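PDB 6X9L: aldehyde dehydrogenase family protein from Pseudomonas syringae pv. tomato, which oxidises long-chain aliphatic aldehydes, probably to the corresponding carboxylic acids with NAD+ as electron acceptor. Local coordinates for residues A106-R112 and P323-V329; E308-A312 and K355-G359. The protein carries 1 engineered substitution. The contacts are given in a common frame with arbitrary orientation. Residue numbers count along the deposited sequence, not the author numbering.

In the fold
Both contacts involve the region that follows strand 296-300, yet they share no secondary-structure element: interaction 1 brings helix 108-115 against the loop between helices 304-316 and 336-351, whereas interaction 2 sets helix 304-316 beside edge strand 355-358. The segments alternate along the chain, since 323-329 falls between the two segments of interaction 2. Centres are 25 Å apart, and the nearest atoms about 13 Å. Interaction 1 is partly buried, covers 374 Å² and relies largely on backbone carbonyls as acceptors, with an Arg-Glu pair at its exposed margin. Interaction 2, a surface contact of 233 Å², combines a Lys-Glu salt bridge with small apolar side chains, at the sheet's edge.

Interaction 1 (A106-R112 and P323-V329)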
ATOM      1  N   ALA A 106     -22.143  24.128  -4.072  1.00 36.74           N
ATOM      2  CA  ALA A 106     -21.563  24.705  -2.860  1.00 36.99           C
ATOM      3  C   ALA A 106     -21.953  26.171  -2.712  1.00 37.52           C
ATOM      4  O   ALA A 106     -21.746  26.975  -3.626  1.00 37.60           O
ATOM      5  CB  ALA A 106     -20.039  24.586  -2.889  1.00 36.90           C
ATOM      6  N   ALA A 107     -22.511  26.516  -1.552  1.00 39.80           N
ATOM      7  CA  ALA A 107     -22.774  27.914  -1.231  1.00 40.45           C
ATOM      8  C   ALA A 107     -21.573  28.779  -1.608  1.00 40.72           C
ATOM      9  O   ALA A 107     -20.449  28.513  -1.175  1.00 40.75           O
ATOM     10  CB  ALA A 107     -23.093  28.060   0.259  1.00 40.75           C
ATOM     11  N   ILE A 108     -21.810  29.799  -2.443  1.00 42.66           N
ATOM     12  CA  ILE A 108     -20.702  30.601  -2.960  1.00 42.80           C
ATOM     13  C   ILE A 108     -19.806  31.079  -1.831  1.00 43.41           C
ATOM     14  O   ILE A 108     -18.583  31.157  -1.985  1.00 43.54           O
ATOM     15  CB  ILE A 108     -21.223  31.790  -3.783  1.00 42.93           C
ATOM     16  CG1 ILE A 108     -20.047  32.492  -4.454  1.00 42.86           C
ATOM     17  CG2 ILE A 108     -21.952  32.783  -2.882  1.00 43.57           C
ATOM     18  CD1 ILE A 108     -19.372  31.659  -5.525  1.00 42.14           C
ATOM     19  N   SER A 109     -20.402  31.434  -0.694  1.00 45.31           N
ATOM     20  CA  SER A 109     -19.622  31.813   0.475  1.00 45.89           C
ATOM     21  C   SER A 109     -18.668  30.703   0.880  1.00 45.92           C
ATOM     22  O   SER A 109     -17.500  30.953   1.191  1.00 46.35           O
ATOM     23  CB  SER A 109     -20.565  32.140   1.624  1.00 46.22           C
ATOM     24  OG  SER A 109     -20.377  33.464   2.059  1.00 46.81           O
ATOM     25  N   SER A 110     -19.166  29.467   0.901  1.00 50.06           N
ATOM     26  CA  SER A 110     -18.353  28.292   1.195  1.00 49.82           C
ATOM     27  C   SER A 110     -17.268  28.074   0.150  1.00 49.45           C
ATOM     28  O   SER A 110     -16.192  27.557   0.466  1.00 49.37           O
ATOM     29  CB  SER A 110     -19.247  27.060   1.246  1.00 49.36           C
ATOM     30  OG  SER A 110     -19.169  26.473   2.512  1.00 49.75           O
ATOM     31  N   ALA A 111     -17.561  28.394  -1.115  1.00 43.43           N
ATOM     32  CA  ALA A 111     -16.592  28.113  -2.167  1.00 42.99           C
ATOM     33  C   ALA A 111     -15.411  29.066  -2.092  1.00 43.34           C
ATOM     34  O   ALA A 111     -14.270  28.658  -2.332  1.00 43.24           O
ATOM     35  CB  ALA A 111     -17.268  28.182  -3.537  1.00 42.36           C
ATOM     36  N   ARG A 112     -15.664  30.312  -1.696  1.00 44.64           N
ATOM     37  CA  ARG A 112     -14.597  31.295  -1.569  1.00 45.05           C
ATOM     38  C   ARG A 112     -13.761  31.053  -0.320  1.00 45.90           C
ATOM     39  O   ARG A 112     -12.528  31.180  -0.355  1.00 46.03           O
ATOM     40  CB  ARG A 112     -15.191  32.701  -1.538  1.00 45.42           C
ATOM     41  CG  ARG A 112     -15.907  33.114  -2.824  1.00 44.87           C
ATOM     42  CD  ARG A 112     -16.730  34.355  -2.607  1.00 45.43           C
ATOM     43  NE  ARG A 112     -17.194  34.944  -3.856  1.00 45.09           N
ATOM     44  CZ  ARG A 112     -18.323  35.646  -3.973  1.00 45.43           C
ATOM     45  NH1 ARG A 112     -19.104  35.826  -2.918  1.00 46.04           N
ATOM     46  NH2 ARG A 112     -18.684  36.159  -5.145  1.00 45.13           N
ATOM     47  N   PRO A 323     -27.285  29.103  -3.674  1.00 36.36           N
ATOM     48  CA  PRO A 323     -25.839  29.295  -3.469  1.00 36.20           C
ATOM     49  C   PRO A 323     -25.318  30.611  -4.029  1.00 36.33           C
ATOM     50  O   PRO A 323     -24.196  31.012  -3.695  1.00 36.21           O
ATOM     51  CB  PRO A 323     -25.212  28.098  -4.196  1.00 35.54           C
ATOM     52  CG  PRO A 323     -26.356  27.230  -4.641  1.00 35.56           C
ATOM     53  CD  PRO A 323     -27.573  28.080  -4.688  1.00 36.07           C
ATOM     54  N   GLN A 324     -26.089  31.295  -4.871  1.00 48.21           N
ATOM     55  CA  GLN A 324     -25.635  32.569  -5.418  1.00 48.47           C
ATOM     56  C   GLN A 324     -25.673  33.699  -4.401  1.00 48.75           C
ATOM     57  O   GLN A 324     -25.108  34.765  -4.665  1.00 48.97           O
ATOM     58  CB  GLN A 324     -26.481  32.942  -6.643  1.00 48.71           C
ATOM     59  CG  GLN A 324     -26.181  32.076  -7.859  1.00 48.51           C
ATOM     60  CD  GLN A 324     -27.206  32.223  -8.980  1.00 48.78           C
ATOM     61  OE1 GLN A 324     -26.844  32.308 -10.158  1.00 48.83           O
ATOM     62  NE2 GLN A 324     -28.489  32.228  -8.621  1.00 48.95           N
ATOM     63  N   LEU A 325     -26.310  33.492  -3.254  1.00 46.93           N
ATOM     64  CA  LEU A 325     -26.457  34.518  -2.230  1.00 47.22           C
ATOM     65  C   LEU A 325     -25.366  34.357  -1.183  1.00 47.01           C
ATOM     66  O   LEU A 325     -25.130  33.250  -0.704  1.00 46.81           O
ATOM     67  CB  LEU A 325     -27.836  34.431  -1.571  1.00 47.51           C
ATOM     68  CG  LEU A 325     -29.058  34.486  -2.483  1.00 47.67           C
ATOM     69  CD1 LEU A 325     -30.317  34.491  -1.638  1.00 48.00           C
ATOM     70  CD2 LEU A 325     -28.993  35.733  -3.336  1.00 47.89           C
ATOM     71  N   GLU A 326     -24.726  35.468  -0.812  1.00 63.51           N
ATOM     72  CA  GLU A 326     -23.613  35.408   0.134  1.00 63.58           C
ATOM     73  C   GLU A 326     -24.054  34.966   1.523  1.00 63.74           C
ATOM     74  O   GLU A 326     -23.236  34.472   2.308  1.00 63.57           O
ATOM     75  CB  GLU A 326     -22.929  36.765   0.223  1.00 63.98           C
ATOM     76  CG  GLU A 326     -22.442  37.274  -1.107  1.00 64.09           C
ATOM     77  CD  GLU A 326     -21.262  38.219  -0.965  1.00 64.40           C
ATOM     78  OE1 GLU A 326     -21.014  38.713   0.166  1.00 64.69           O
ATOM     79  OE2 GLU A 326     -20.576  38.456  -1.985  1.00 64.29           O
ATOM     80  N   HIS A 327     -25.320  35.156   1.860  1.00 73.66           N
ATOM     81  CA  HIS A 327     -25.799  34.788   3.182  1.00 73.87           C
ATOM     82  C   HIS A 327     -26.353  33.361   3.235  1.00 73.42           C
ATOM     83  O   HIS A 327     -26.757  32.908   4.312  1.00 73.59           O
ATOM     84  CB  HIS A 327     -26.853  35.797   3.654  1.00 74.56           C
ATOM     85  CG  HIS A 327     -28.114  35.742   2.860  1.00 75.02           C
ATOM     86  ND1 HIS A 327     -29.133  34.858   3.152  1.00 75.16           N
ATOM     87  CD2 HIS A 327     -28.509  36.424   1.759  1.00 75.24           C
ATOM     88  CE1 HIS A 327     -30.112  35.016   2.280  1.00 75.36           C
ATOM     89  NE2 HIS A 327     -29.759  35.960   1.424  1.00 75.39           N
ATOM     90  N   THR A 328     -26.372  32.638   2.116  1.00 41.12           N
ATOM     91  CA  THR A 328     -26.713  31.220   2.164  1.00 40.81           C
ATOM     92  C   THR A 328     -25.590  30.442   2.848  1.00 40.57           C
ATOM     93  O   THR A 328     -24.403  30.664   2.587  1.00 40.43           O
ATOM     94  CB  THR A 328     -26.956  30.658   0.752  1.00 40.55           C
ATOM     95  OG1 THR A 328     -28.089  31.290   0.156  1.00 40.83           O
ATOM     96  CG2 THR A 328     -27.196  29.156   0.793  1.00 40.25           C
ATOM     97  N   VAL A 329     -25.966  29.529   3.733  1.00 43.72           N
ATOM     98  CA  VAL A 329     -25.000  28.721   4.465  1.00 43.46           C
ATOM     99  C   VAL A 329     -24.825  27.356   3.824  1.00 43.03           C
ATOM    100  O   VAL A 329     -23.706  26.922   3.568  1.00 42.85           O
ATOM    101  CB  VAL A 329     -25.413  28.609   5.952  1.00 43.73           C
ATOM    102  CG1 VAL A 329     -24.404  27.772   6.741  1.00 43.56           C
ATOM    103  CG2 VAL A 329     -25.557  30.009   6.562  1.00 44.06           C
TER
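Two hydrogen bonds of 3.0 Å lead this contact: Ile108 N donates to Pro323 O with an N-H...O angle of 156°, and Ser109 OG donates to Glu326 O. Ala107 occupies the N-cap position of helix 108-115, so the amide of Ile108 lies in the first turn, where no helical carbonyl precedes it to accept; Pro323 O takes that role. Farther along the helix, Arg112 NH1 forms a salt bridge with Glu326 OE2 at 3.2 Å; its 130° angle marks a weak hydrogen bond, and the guanidinium has a stronger partner in Glu94. The type I turn from Leu325 to Thr328, closed by Thr328 N to Leu325 O at 3.1 Å, carries Glu326 alongside Ser109. Packing fills in around these bonds: Ala107 CA meets Pro323 CB at 3.8 Å, Ala107 CB lies 3.6 Å from Val329 O, and Ile108 CG2 reaches Leu325 O at 3.9 Å. As in other aldehyde dehydrogenases, the helix probably belongs to the NAD-binding half and the loop to the catalytic half. Two of the three polar links end on main-chain carbonyls and so depend on the course of the loop backbone, while the side chains of Pro323 and Glu326 add packing and the salt bridge.

Interaction 2 (E308-A312 and K355-G359); sequences EALAA and KLVCG
Glu308, Val357 and Ala312 contribute most of the 233 Å² covered here. Build residues 308-312 as a turn of alpha-helix, with Ala312 N donating to Glu308 O at 3.0 Å, so that these two residues, four apart, present their CB atoms to the strand. The axes of helix 308-312 and strand 355-358 approach to 8.2 Å with 50° between their N-to-C directions, and the closest CA pair is Ala312 with Cys358, at 5.8 Å. Strand 355-358 is an outermost strand of the mixed sheet, antiparallel to 376-379, and the helix comes after strand 296-300 of that same sheet, an alpha/beta layering. Val357 takes phi/psi of -65/-37, and it and Cys358 both face Val377: a classic beta bulge, through which two consecutive side chains point toward the helix. Set Val357 to t; its CG1 then lies 3.9 Å from Ala312 CB and 3.8 Å from Glu308 O, with CG2 4.0 Å from Glu308 CG. Cys358, chi1 p, places SG 4.2 Å from Ala312 CA. Glu308 (m, t, chi3 0°) sends OE1 to Lys355 NZ in a 2.8 Å salt bridge, the lysine being nearly extended with chi3 at -142°, while OE2 is hydrogen-bonded to Ser379 on the neighbouring strand.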
ATOM      1  N   GLU A 308     -30.079  16.927  22.357  1.00 54.44           N
ATOM      2  CA  GLU A 308     -31.157  16.930  21.370  1.00 54.19           C
ATOM      3  C   GLU A 308     -31.674  18.347  21.144  1.00 54.60           C
ATOM      4  O   GLU A 308     -31.650  18.858  20.018  1.00 54.35           O
ATOM      5  CB  GLU A 308     -32.295  16.010  21.807  1.00 54.14           C
ATOM      6  CG  GLU A 308     -32.063  14.538  21.542  1.00 53.73           C
ATOM      7  CD  GLU A 308     -33.219  13.685  22.047  1.00 53.85           C
ATOM      8  OE1 GLU A 308     -34.188  14.264  22.593  1.00 54.27           O
ATOM      9  OE2 GLU A 308     -33.171  12.447  21.899  1.00 53.51           O
ATOM     10  N   ALA A 309     -32.123  19.008  22.221  1.00 55.40           N
ATOM     11  CA  ALA A 309     -32.609  20.382  22.110  1.00 55.67           C
ATOM     12  C   ALA A 309     -31.572  21.294  21.463  1.00 55.59           C
ATOM     13  O   ALA A 309     -31.905  22.124  20.607  1.00 55.48           O
ATOM     14  CB  ALA A 309     -32.989  20.909  23.490  1.00 56.23           C
ATOM     15  N   LEU A 310     -30.309  21.160  21.869  1.00 61.28           N
ATOM     16  CA  LEU A 310     -29.264  22.014  21.324  1.00 61.20           C
ATOM     17  C   LEU A 310     -29.027  21.743  19.848  1.00 60.68           C
ATOM     18  O   LEU A 310     -28.640  22.652  19.106  1.00 60.73           O
ATOM     19  CB  LEU A 310     -27.977  21.807  22.112  1.00 61.34           C
ATOM     20  CG  LEU A 310     -28.017  22.403  23.510  1.00 61.90           C
ATOM     21  CD1 LEU A 310     -27.124  21.598  24.459  1.00 62.08           C
ATOM     22  CD2 LEU A 310     -27.573  23.853  23.421  1.00 62.06           C
ATOM     23  N   ALA A 311     -29.249  20.502  19.405  1.00 52.88           N
ATOM     24  CA  ALA A 311     -29.008  20.146  18.008  1.00 52.37           C
ATOM     25  C   ALA A 311     -30.131  20.651  17.107  1.00 52.38           C
ATOM     26  O   ALA A 311     -29.874  21.221  16.037  1.00 52.25           O
ATOM     27  CB  ALA A 311     -28.840  18.630  17.869  1.00 51.88           C
ATOM     28  N   ALA A 312     -31.384  20.442  17.521  1.00 52.57           N
ATOM     29  CA  ALA A 312     -32.508  21.038  16.815  1.00 52.64           C
ATOM     30  C   ALA A 312     -32.339  22.543  16.718  1.00 53.14           C
ATOM     31  O   ALA A 312     -32.580  23.144  15.662  1.00 53.17           O
ATOM     32  CB  ALA A 312     -33.807  20.701  17.538  1.00 52.86           C
ATOM     33  N   LYS A 355     -35.614   8.355  16.576  1.00 51.19           N
ATOM     34  CA  LYS A 355     -36.353   9.563  16.910  1.00 50.26           C
ATOM     35  C   LYS A 355     -35.950  10.671  15.947  1.00 48.65           C
ATOM     36  O   LYS A 355     -34.761  10.953  15.783  1.00 49.32           O
ATOM     37  CB  LYS A 355     -36.084   9.992  18.353  1.00 52.17           C
ATOM     38  CG  LYS A 355     -36.819  11.255  18.766  1.00 51.45           C
ATOM     39  CD  LYS A 355     -36.231  11.821  20.040  1.00 53.42           C
ATOM     40  CE  LYS A 355     -37.293  12.392  20.961  1.00 53.44           C
ATOM     41  NZ  LYS A 355     -36.666  13.119  22.105  1.00 55.16           N
ATOM     42  N   LEU A 356     -36.942  11.288  15.308  1.00 54.81           N
ATOM     43  CA  LEU A 356     -36.721  12.400  14.387  1.00 53.01           C
ATOM     44  C   LEU A 356     -36.754  13.690  15.193  1.00 53.72           C
ATOM     45  O   LEU A 356     -37.809  14.284  15.422  1.00 53.26           O
ATOM     46  CB  LEU A 356     -37.772  12.401  13.284  1.00 50.94           C
ATOM     47  CG  LEU A 356     -37.610  13.437  12.171  1.00 49.06           C
ATOM     48  CD1 LEU A 356     -36.356  13.141  11.369  1.00 48.45           C
ATOM     49  CD2 LEU A 356     -38.830  13.480  11.274  1.00 47.48           C
ATOM     50  N   VAL A 357     -35.576  14.123  15.637  1.00 55.36           N
ATOM     51  CA  VAL A 357     -35.477  15.341  16.433  1.00 56.52           C
ATOM     52  C   VAL A 357     -35.879  16.554  15.607  1.00 54.83           C
ATOM     53  O   VAL A 357     -36.494  17.496  16.118  1.00 55.15           O
ATOM     54  CB  VAL A 357     -34.048  15.497  16.983  1.00 59.10           C
ATOM     55  CG1 VAL A 357     -33.880  16.844  17.688  1.00 60.41           C
ATOM     56  CG2 VAL A 357     -33.682  14.325  17.892  1.00 61.10           C
ATOM     57  N   CYS A 358     -35.522  16.561  14.327  1.00 50.07           N
ATOM     58  CA  CYS A 358     -35.784  17.682  13.432  1.00 48.75           C
ATOM     59  C   CYS A 358     -35.377  17.240  12.033  1.00 46.97           C
ATOM     60  O   CYS A 358     -34.781  16.175  11.855  1.00 46.90           O
ATOM     61  CB  CYS A 358     -35.018  18.929  13.855  1.00 50.47           C
ATOM     62  SG  CYS A 358     -33.295  18.849  13.377  1.00 51.77           S
ATOM     63  N   GLY A 359     -35.688  18.078  11.038  1.00 39.34           N
ATOM     64  CA  GLY A 359     -35.483  17.669   9.660  1.00 37.38           C
ATOM     65  C   GLY A 359     -36.560  16.682   9.243  1.00 36.20           C
ATOM     66  O   GLY A 359     -37.650  16.655   9.801  1.00 36.54           O
TER